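Predicted component of a thermophile-specific DNA repair system, contains a RAMP domain (Methanopyrus kandleri, PDB 4N0L) probably binds CRISPR RNA as the Csm3 subunit of a type III-A antiviral defence complex, with an RRM-like fold and a bound zinc ion. Local coordinates at residues R271-Y283 with A313-L325. Sequence-based numbering, arbitrary orientation.
Sequences RIAALCARSTGWY and AERYEIVIRARDL
Strands 271-278 and 318-321 run antiparallel, pairing Leu-275 with Ile-320 and Ala-277 with Ile-318 as hydrogen-bonded pairs, and their axes come within 4.6 Å. Ile-320 N and O both bond to Leu-275. Ala-277 O accepts from Ile-318 N and also from Glu-317 N, because Glu-317 and Ile-318 form a classic beta bulge opposite Ala-277. At the bulge the chain turns from strand 314-316 into 318-321.

The Tyr-316 ring lies against Cys-276. Cys-276 CB sits over the ring centre, 3.3 Å from the centroid, and SG lies over the same face at 4.1 Å. Phe-292 also touches Cys-276. Arg-278 CG meets the edge of this ring at CD1. The Arg-278 chain bends at chi3 (-73°), and Arg-278 NH1 bonds to Arg-315 O at 3.1 Å. The guanidinium plane is turned 43° from the ring, with Tyr-316 CE1 over the centre of the guanidinium.

The Glu-317 and Trp-282 side chains pass each other in opposite directions. Glu-317 CB packs over the five-membered ring of Trp-282, 3.7 Å from the centroid, and the carboxylate and indole planes are nearly parallel. With CG anti to the backbone N (chi1 -180°), the chain carries OE2 to Ser-279. Glu-317 OE2 accepts from Ser-279 N at 3.1 Å and, through its syn lone pair, from Ser-279 OG at a short distance.

Strand 318-321 is thus added to the edge of the RRM-like sheet, beside the strand that pairs with 7-16. Two donors from Ser-279 grip one carboxylate oxygen of Glu-317, OE2, and would probably favour the charged form. They tie the bulge to the chain leading from Ser-279 to Trp-282.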
# COMPACT_ATOMS: atom_id res chain seq x y z
N ARG A 271 -2.87 -0.59 13.34
CA ARG A 271 -4.03 -0.98 14.13
C ARG A 271 -5.28 -0.57 13.37
O ARG A 271 -5.67 0.60 13.38
CB ARG A 271 -3.98 -0.33 15.51
CG ARG A 271 -2.85 -0.85 16.39
CD ARG A 271 -2.75 -0.10 17.71
NE ARG A 271 -1.72 -0.68 18.57
CZ ARG A 271 -1.79 -0.73 19.90
NH1 ARG A 271 -2.83 -0.22 20.53
NH2 ARG A 271 -0.80 -1.28 20.59
N ILE A 272 -5.90 -1.54 12.71
CA ILE A 272 -7.01 -1.27 11.81
C ILE A 272 -8.33 -1.64 12.46
O ILE A 272 -8.61 -2.82 12.69
CB ILE A 272 -6.84 -2.04 10.48
CG1 ILE A 272 -5.51 -1.65 9.83
CG2 ILE A 272 -8.01 -1.76 9.56
CD1 ILE A 272 -5.11 -2.54 8.67
N ALA A 273 -9.13 -0.63 12.77
CA ALA A 273 -10.34 -0.81 13.55
C ALA A 273 -11.53 -1.25 12.69
O ALA A 273 -12.41 -1.97 13.16
CB ALA A 273 -10.69 0.47 14.29
N ALA A 274 -11.54 -0.84 11.42
CA ALA A 274 -12.69 -1.13 10.57
C ALA A 274 -12.38 -1.04 9.08
O ALA A 274 -11.51 -0.28 8.65
CB ALA A 274 -13.84 -0.20 10.91
N LEU A 275 -13.11 -1.83 8.30
CA LEU A 275 -13.15 -1.68 6.85
C LEU A 275 -14.48 -1.06 6.46
O LEU A 275 -15.54 -1.64 6.69
CB LEU A 275 -12.96 -3.03 6.14
CG LEU A 275 -11.55 -3.54 5.84
CD1 LEU A 275 -10.57 -3.24 6.97
CD2 LEU A 275 -11.59 -5.03 5.55
N CYS A 276 -14.43 0.12 5.85
CA CYS A 276 -15.64 0.88 5.55
C CYS A 276 -15.91 0.95 4.06
O CYS A 276 -15.14 1.54 3.30
CB CYS A 276 -15.53 2.29 6.14
SG CYS A 276 -15.11 2.32 7.91
N ALA A 277 -17.02 0.35 3.64
CA ALA A 277 -17.31 0.17 2.22
C ALA A 277 -18.44 1.07 1.71
O ALA A 277 -19.46 1.25 2.38
CB ALA A 277 -17.64 -1.28 1.94
N ARG A 278 -18.24 1.64 0.52
CA ARG A 278 -19.29 2.36 -0.18
C ARG A 278 -19.32 1.95 -1.65
O ARG A 278 -18.36 2.15 -2.38
CB ARG A 278 -19.10 3.88 -0.06
CG ARG A 278 -19.24 4.39 1.37
CD ARG A 278 -19.10 5.90 1.46
NE ARG A 278 -17.73 6.37 1.28
CZ ARG A 278 -17.27 7.51 1.79
NH1 ARG A 278 -18.06 8.27 2.53
NH2 ARG A 278 -16.01 7.87 1.58
N SER A 279 -20.43 1.34 -2.07
CA SER A 279 -20.61 0.94 -3.46
C SER A 279 -21.21 2.08 -4.28
O SER A 279 -21.81 3.00 -3.72
CB SER A 279 -21.50 -0.30 -3.57
OG SER A 279 -22.87 0.04 -3.42
N THR A 280 -21.03 2.03 -5.59
CA THR A 280 -21.54 3.06 -6.49
C THR A 280 -23.05 3.22 -6.36
O THR A 280 -23.56 4.34 -6.29
CB THR A 280 -21.20 2.73 -7.97
OG1 THR A 280 -19.78 2.61 -8.12
CG2 THR A 280 -21.72 3.82 -8.90
N GLY A 281 -23.76 2.09 -6.31
CA GLY A 281 -25.20 2.07 -6.12
C GLY A 281 -25.67 2.81 -4.88
O GLY A 281 -26.70 3.49 -4.90
N TRP A 282 -24.93 2.65 -3.79
CA TRP A 282 -25.28 3.24 -2.50
C TRP A 282 -25.42 4.76 -2.56
O TRP A 282 -26.21 5.35 -1.84
CB TRP A 282 -24.25 2.84 -1.44
CG TRP A 282 -24.35 3.61 -0.15
CD1 TRP A 282 -25.11 3.30 0.94
CD2 TRP A 282 -23.63 4.80 0.19
NE1 TRP A 282 -24.92 4.23 1.93
CE2 TRP A 282 -24.02 5.16 1.50
CE3 TRP A 282 -22.70 5.60 -0.48
CZ2 TRP A 282 -23.51 6.29 2.15
CZ3 TRP A 282 -22.20 6.72 0.16
CH2 TRP A 282 -22.61 7.06 1.46
N TYR A 283 -24.63 5.39 -3.43
CA TYR A 283 -24.69 6.84 -3.61
C TYR A 283 -26.07 7.34 -4.06
O TYR A 283 -26.37 8.53 -3.96
CB TYR A 283 -23.62 7.29 -4.62
CG TYR A 283 -22.21 7.26 -4.06
CD1 TYR A 283 -21.65 8.38 -3.47
CD2 TYR A 283 -21.45 6.10 -4.12
CE1 TYR A 283 -20.37 8.35 -2.96
CE2 TYR A 283 -20.17 6.06 -3.62
CZ TYR A 283 -19.63 7.19 -3.04
OH TYR A 283 -18.35 7.16 -2.53
N ALA A 313 -18.06 11.05 12.69
CA ALA A 313 -18.50 9.87 11.99
C ALA A 313 -18.77 10.13 10.51
O ALA A 313 -19.23 11.19 10.13
CB ALA A 313 -19.72 9.27 12.66
N GLU A 314 -18.46 9.15 9.68
CA GLU A 314 -18.77 9.24 8.26
C GLU A 314 -19.73 8.16 7.84
O GLU A 314 -19.79 7.08 8.43
CB GLU A 314 -17.52 9.14 7.38
CG GLU A 314 -17.11 10.43 6.66
CD GLU A 314 -16.05 11.21 7.38
OE1 GLU A 314 -14.94 10.68 7.56
OE2 GLU A 314 -16.30 12.39 7.69
N ARG A 315 -20.48 8.48 6.80
CA ARG A 315 -21.51 7.59 6.30
C ARG A 315 -20.96 6.61 5.28
O ARG A 315 -20.31 6.98 4.30
CB ARG A 315 -22.65 8.41 5.68
CG ARG A 315 -23.61 9.02 6.68
CD ARG A 315 -24.44 10.13 6.06
NE ARG A 315 -25.64 10.39 6.84
CZ ARG A 315 -26.24 11.57 6.99
NH1 ARG A 315 -25.73 12.67 6.44
NH2 ARG A 315 -27.34 11.65 7.72
N TYR A 316 -21.23 5.33 5.53
CA TYR A 316 -20.85 4.27 4.60
C TYR A 316 -22.05 3.37 4.33
O TYR A 316 -23.09 3.49 4.98
CB TYR A 316 -19.69 3.45 5.17
CG TYR A 316 -18.46 4.28 5.48
CD1 TYR A 316 -17.54 4.58 4.48
CD2 TYR A 316 -18.22 4.74 6.76
CE1 TYR A 316 -16.41 5.33 4.76
CE2 TYR A 316 -17.09 5.48 7.05
CZ TYR A 316 -16.19 5.78 6.05
OH TYR A 316 -15.07 6.52 6.34
N GLU A 317 -21.90 2.47 3.37
CA GLU A 317 -22.94 1.49 3.09
C GLU A 317 -22.87 0.36 4.10
O GLU A 317 -23.87 -0.01 4.72
CB GLU A 317 -22.81 0.95 1.67
CG GLU A 317 -23.87 -0.07 1.30
CD GLU A 317 -23.75 -0.53 -0.14
OE1 GLU A 317 -24.47 -1.48 -0.52
OE2 GLU A 317 -22.94 0.06 -0.89
N ILE A 318 -21.67 -0.18 4.27
CA ILE A 318 -21.43 -1.27 5.21
C ILE A 318 -20.11 -1.05 5.93
O ILE A 318 -19.09 -0.77 5.31
CB ILE A 318 -21.42 -2.64 4.50
CG1 ILE A 318 -22.84 -3.01 4.06
CG2 ILE A 318 -20.86 -3.71 5.42
CD1 ILE A 318 -22.93 -4.33 3.32
N VAL A 319 -20.14 -1.17 7.26
CA VAL A 319 -18.94 -1.03 8.07
C VAL A 319 -18.58 -2.37 8.71
O VAL A 319 -19.36 -2.92 9.49
CB VAL A 319 -19.11 0.03 9.17
CG1 VAL A 319 -17.94 0.00 10.14
CG2 VAL A 319 -19.27 1.42 8.56
N ILE A 320 -17.40 -2.89 8.38
CA ILE A 320 -16.92 -4.12 9.00
C ILE A 320 -15.94 -3.78 10.11
O ILE A 320 -14.82 -3.34 9.85
CB ILE A 320 -16.22 -5.04 7.98
CG1 ILE A 320 -17.10 -5.25 6.74
CG2 ILE A 320 -15.86 -6.37 8.64
CD1 ILE A 320 -18.43 -5.90 7.04
N ARG A 321 -16.35 -4.01 11.35
CA ARG A 321 -15.53 -3.69 12.51
C ARG A 321 -14.74 -4.91 12.96
O ARG A 321 -15.18 -6.04 12.77
CB ARG A 321 -16.38 -3.17 13.67
CG ARG A 321 -17.09 -1.86 13.39
CD ARG A 321 -18.18 -1.60 14.42
NE ARG A 321 -18.66 -0.23 14.35
CZ ARG A 321 -19.65 0.17 13.55
NH1 ARG A 321 -20.02 1.45 13.54
NH2 ARG A 321 -20.25 -0.70 12.76
N ALA A 322 -13.57 -4.67 13.53
CA ALA A 322 -12.81 -5.74 14.17
C ALA A 322 -13.67 -6.37 15.25
O ALA A 322 -13.65 -7.58 15.48
CB ALA A 322 -11.52 -5.20 14.76
N ARG A 323 -14.44 -5.51 15.92
CA ARG A 323 -15.37 -5.89 16.98
C ARG A 323 -16.45 -6.86 16.48
O ARG A 323 -16.96 -7.68 17.25
CB ARG A 323 -15.99 -4.62 17.56
CG ARG A 323 -17.32 -4.76 18.27
CD ARG A 323 -17.80 -3.40 18.77
NE ARG A 323 -19.01 -2.94 18.08
CZ ARG A 323 -19.30 -1.66 17.88
NH1 ARG A 323 -18.47 -0.71 18.29
NH2 ARG A 323 -20.43 -1.32 17.26
N ASP A 324 -16.76 -6.80 15.19
CA ASP A 324 -17.72 -7.73 14.59
C ASP A 324 -17.13 -9.12 14.38
O ASP A 324 -17.85 -10.11 14.36
CB ASP A 324 -18.23 -7.19 13.24
CG ASP A 324 -18.93 -5.86 13.38
OD1 ASP A 324 -19.52 -5.60 14.45
OD2 ASP A 324 -18.91 -5.08 12.40
N LEU A 325 -15.81 -9.19 14.22
CA LEU A 325 -15.15 -10.45 13.90
C LEU A 325 -14.47 -11.10 15.09
O LEU A 325 -14.20 -12.30 15.09
CB LEU A 325 -14.12 -10.23 12.79
CG LEU A 325 -14.56 -9.46 11.55
CD1 LEU A 325 -13.37 -9.26 10.63
CD2 LEU A 325 -15.68 -10.20 10.83